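Local coordinates for D-3-phosphoglycerate dehydrogenase (Sulfolobus tokodaii, PDB 2EKL), which probably oxidises D-3-phosphoglycerate with NAD as hydride acceptor, the first step of serine biosynthesis, at residues L69-I77 against T299-L310. Sequence-based numbering, arbitrary orientation.
Sequences LKIIARAGI and TTQNLLNAMKEL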
loop_
_atom_site.group_PDB
_atom_site.type_symbol
_atom_site.label_atom_id
_atom_site.label_comp_id
_atom_site.label_asym_id
_atom_site.label_seq_id
_atom_site.Cartn_x
_atom_site.Cartn_y
_atom_site.Cartn_z
ATOM N N LEU A 69 12.538 -36.492 24.498
ATOM C CA LEU A 69 11.798 -35.306 24.076
ATOM C C LEU A 69 10.423 -35.184 24.725
ATOM O O LEU A 69 9.626 -36.123 24.700
ATOM C CB LEU A 69 11.637 -35.291 22.555
ATOM C CG LEU A 69 12.853 -34.883 21.722
ATOM C CD1 LEU A 69 12.514 -34.998 20.243
ATOM C CD2 LEU A 69 13.263 -33.456 22.069
ATOM N N LYS A 70 10.157 -34.012 25.299
ATOM C CA LYS A 70 8.885 -33.729 25.958
ATOM C C LYS A 70 8.243 -32.477 25.364
ATOM O O LYS A 70 7.023 -32.311 25.407
ATOM C CB LYS A 70 9.104 -33.528 27.459
ATOM C CG LYS A 70 9.706 -34.733 28.160
ATOM C CD LYS A 70 10.108 -34.399 29.586
ATOM C CE LYS A 70 10.756 -35.594 30.270
ATOM N NZ LYS A 70 11.986 -36.052 29.557
ATOM N N ILE A 71 9.072 -31.593 24.815
ATOM C CA ILE A 71 8.581 -30.356 24.211
ATOM C C ILE A 71 9.373 -30.016 22.960
ATOM O O ILE A 71 10.603 -30.109 22.943
ATOM C CB ILE A 71 8.704 -29.143 25.173
ATOM C CG1 ILE A 71 7.939 -29.401 26.469
ATOM C CG2 ILE A 71 8.152 -27.886 24.497
ATOM C CD1 ILE A 71 8.102 -28.296 27.497
ATOM N N ILE A 72 8.653 -29.630 21.912
ATOM C CA ILE A 72 9.261 -29.219 20.656
ATOM C C ILE A 72 8.805 -27.778 20.469
ATOM O O ILE A 72 7.606 -27.501 20.456
ATOM C CB ILE A 72 8.750 -30.056 19.462
ATOM C CG1 ILE A 72 9.283 -31.486 19.551
ATOM C CG2 ILE A 72 9.185 -29.411 18.155
ATOM C CD1 ILE A 72 8.737 -32.410 18.470
ATOM N N ALA A 73 9.758 -26.861 20.348
ATOM C CA ALA A 73 9.421 -25.454 20.172
ATOM C C ALA A 73 9.848 -24.951 18.807
ATOM O O ALA A 73 11.006 -25.087 18.417
ATOM C CB ALA A 73 10.081 -24.614 21.264
ATOM N N ARG A 74 8.896 -24.374 18.081
ATOM C CA ARG A 74 9.156 -23.820 16.760
ATOM C C ARG A 74 9.061 -22.304 16.881
ATOM O O ARG A 74 7.982 -21.764 17.111
ATOM C CB ARG A 74 8.116 -24.326 15.757
ATOM C CG ARG A 74 8.101 -23.582 14.427
ATOM C CD ARG A 74 9.370 -23.814 13.638
ATOM N NE ARG A 74 9.447 -22.960 12.455
ATOM C CZ ARG A 74 8.643 -23.047 11.400
ATOM N NH1 ARG A 74 7.681 -23.958 11.364
ATOM N NH2 ARG A 74 8.807 -22.222 10.375
ATOM N N ALA A 75 10.192 -21.622 16.747
ATOM C CA ALA A 75 10.200 -20.168 16.842
ATOM C C ALA A 75 9.749 -19.611 15.497
ATOM O O ALA A 75 10.549 -19.073 14.732
ATOM C CB ALA A 75 11.602 -19.668 17.187
ATOM N N GLY A 76 8.459 -19.766 15.218
ATOM C CA GLY A 76 7.892 -19.294 13.966
ATOM C C GLY A 76 6.376 -19.252 14.026
ATOM O O GLY A 76 5.778 -19.575 15.051
ATOM N N ILE A 77 5.749 -18.870 12.919
ATOM C CA ILE A 77 4.300 -18.763 12.862
ATOM C C ILE A 77 3.631 -20.014 12.298
ATOM O O ILE A 77 2.408 -20.074 12.196
ATOM C CB ILE A 77 3.885 -17.547 12.011
ATOM C CG1 ILE A 77 4.386 -17.725 10.574
ATOM C CG2 ILE A 77 4.462 -16.273 12.619
ATOM C CD1 ILE A 77 4.060 -16.571 9.657
ATOM N N THR A 299 6.772 -17.561 21.490
ATOM C CA THR A 299 7.358 -18.892 21.500
ATOM C C THR A 299 7.979 -19.132 22.873
ATOM O O THR A 299 7.872 -20.223 23.431
ATOM C CB THR A 299 8.428 -19.043 20.398
ATOM O OG1 THR A 299 7.818 -18.852 19.113
ATOM C CG2 THR A 299 9.055 -20.437 20.445
ATOM N N THR A 300 8.613 -18.101 23.421
ATOM C CA THR A 300 9.235 -18.204 24.740
ATOM C C THR A 300 8.177 -18.407 25.825
ATOM O O THR A 300 8.314 -19.280 26.686
ATOM C CB THR A 300 10.050 -16.938 25.070
ATOM O OG1 THR A 300 11.099 -16.792 24.108
ATOM C CG2 THR A 300 10.666 -17.040 26.475
ATOM N N GLN A 301 7.114 -17.613 25.783
ATOM C CA GLN A 301 6.068 -17.742 26.788
ATOM C C GLN A 301 5.321 -19.070 26.694
ATOM O O GLN A 301 4.994 -19.677 27.720
ATOM C CB GLN A 301 5.076 -16.583 26.692
ATOM C CG GLN A 301 4.128 -16.530 27.882
ATOM C CD GLN A 301 4.870 -16.608 29.211
ATOM O OE1 GLN A 301 5.682 -15.739 29.535
ATOM N NE2 GLN A 301 4.600 -17.660 29.981
ATOM N N ASN A 302 5.045 -19.527 25.477
ATOM C CA ASN A 302 4.346 -20.796 25.312
ATOM C C ASN A 302 5.234 -21.953 25.756
ATOM O O ASN A 302 4.747 -22.956 26.283
ATOM C CB ASN A 302 3.897 -20.992 23.859
ATOM C CG ASN A 302 2.727 -20.096 23.491
ATOM O OD1 ASN A 302 1.969 -19.670 24.362
ATOM N ND2 ASN A 302 2.563 -19.821 22.200
ATOM N N LEU A 303 6.539 -21.811 25.546
ATOM C CA LEU A 303 7.481 -22.843 25.956
ATOM C C LEU A 303 7.510 -22.922 27.478
ATOM O O LEU A 303 7.507 -24.012 28.054
ATOM C CB LEU A 303 8.885 -22.533 25.428
ATOM C CG LEU A 303 10.009 -23.454 25.909
ATOM C CD1 LEU A 303 9.656 -24.900 25.599
ATOM C CD2 LEU A 303 11.321 -23.055 25.235
ATOM N N LEU A 304 7.533 -21.763 28.127
ATOM C CA LEU A 304 7.558 -21.716 29.587
ATOM C C LEU A 304 6.292 -22.320 30.187
ATOM O O LEU A 304 6.355 -23.042 31.184
ATOM C CB LEU A 304 7.715 -20.275 30.080
ATOM C CG LEU A 304 9.078 -19.604 29.880
ATOM C CD1 LEU A 304 9.039 -18.205 30.455
ATOM C CD2 LEU A 304 10.163 -20.421 30.561
ATOM N N ASN A 305 5.144 -22.026 29.583
ATOM C CA ASN A 305 3.885 -22.566 30.085
ATOM C C ASN A 305 3.884 -24.088 29.989
ATOM O O ASN A 305 3.442 -24.776 30.916
ATOM C CB ASN A 305 2.699 -22.003 29.300
ATOM C CG ASN A 305 1.362 -22.429 29.889
ATOM O OD1 ASN A 305 1.045 -22.108 31.037
ATOM N ND2 ASN A 305 0.576 -23.160 29.107
ATOM N N ALA A 306 4.375 -24.609 28.867
ATOM C CA ALA A 306 4.450 -26.052 28.656
ATOM C C ALA A 306 5.396 -26.682 29.676
ATOM O O ALA A 306 5.150 -27.782 30.176
ATOM C CB ALA A 306 4.930 -26.351 27.245
ATOM N N MET A 307 6.488 -25.987 29.980
ATOM C CA MET A 307 7.446 -26.490 30.954
ATOM C C MET A 307 6.818 -26.504 32.346
ATOM O O MET A 307 7.016 -27.447 33.119
ATOM C CB MET A 307 8.708 -25.623 30.956
ATOM C CG MET A 307 9.532 -25.740 29.683
ATOM S SD MET A 307 10.914 -24.581 29.652
ATOM C CE MET A 307 12.100 -25.454 30.664
ATOM N N LYS A 308 6.046 -25.469 32.662
ATOM C CA LYS A 308 5.403 -25.391 33.970
ATOM C C LYS A 308 4.384 -26.513 34.137
ATOM O O LYS A 308 4.287 -27.121 35.203
ATOM C CB LYS A 308 4.713 -24.038 34.156
ATOM C CG LYS A 308 4.024 -23.890 35.506
ATOM C CD LYS A 308 3.491 -22.484 35.720
ATOM C CE LYS A 308 4.619 -21.469 35.812
ATOM N NZ LYS A 308 4.109 -20.105 36.126
ATOM N N GLU A 309 3.624 -26.787 33.084
ATOM C CA GLU A 309 2.630 -27.851 33.145
ATOM C C GLU A 309 3.305 -29.200 33.368
ATOM O O GLU A 309 2.709 -30.121 33.931
ATOM C CB GLU A 309 1.809 -27.882 31.856
ATOM C CG GLU A 309 0.882 -26.685 31.689
ATOM C CD GLU A 309 -0.266 -26.684 32.688
ATOM O OE1 GLU A 309 -0.401 -27.664 33.453
ATOM O OE2 GLU A 309 -1.039 -25.704 32.703
ATOM N N LEU A 310 4.555 -29.310 32.931
ATOM C CA LEU A 310 5.312 -30.547 33.087
ATOM C C LEU A 310 6.047 -30.590 34.421
ATOM O O LEU A 310 6.722 -31.572 34.734
ATOM C CB LEU A 310 6.309 -30.701 31.931
ATOM C CG LEU A 310 5.686 -31.059 30.579
ATOM C CD1 LEU A 310 6.737 -30.984 29.484
ATOM C CD2 LEU A 310 5.084 -32.457 30.652
#
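K70 NZ is held by three groups: a salt bridge to D48 and hydrogen bonds to K68 O and the Y4 hydroxyl. Nearer its backbone, K70 CB meets L310 CD1 at 4.0 Å. The contact lies in the flavodoxin-like substrate-binding domain of this D-2-hydroxyacid dehydrogenase, where helix 289-309 returns to pack on a parallel five-stranded sheet. Strand 71-74 and this end of the helix run antiparallel, at 172°, with axes 8.9 Å apart.

I71 is the main apolar side chain of the strand face. CG1 lies anti to the carbonyl carbon (chi1 -58°) and chi2 is extended, which carries CD1 to the C-terminal end of the helix. There CD1 touches A306 CB at 3.7 Å and L310 CD1 at 3.6 Å. M307 CG also meets this methyl, its side chain crossing at about a right angle. The other branch, CG2, reaches L303 CD1 at 3.5 Å. Cut back to alanine, I71 would probably leave A306, M307 and L310 facing a gap and L303 CD1 without its closest strand partner.

Beyond A73, an inverse gamma turn centred on A75 leads to I77, which touches NAD. T299 OG1 hydrogen-bonds to V295 O, one turn back, and only rests against A75 CA, at 3.5 Å.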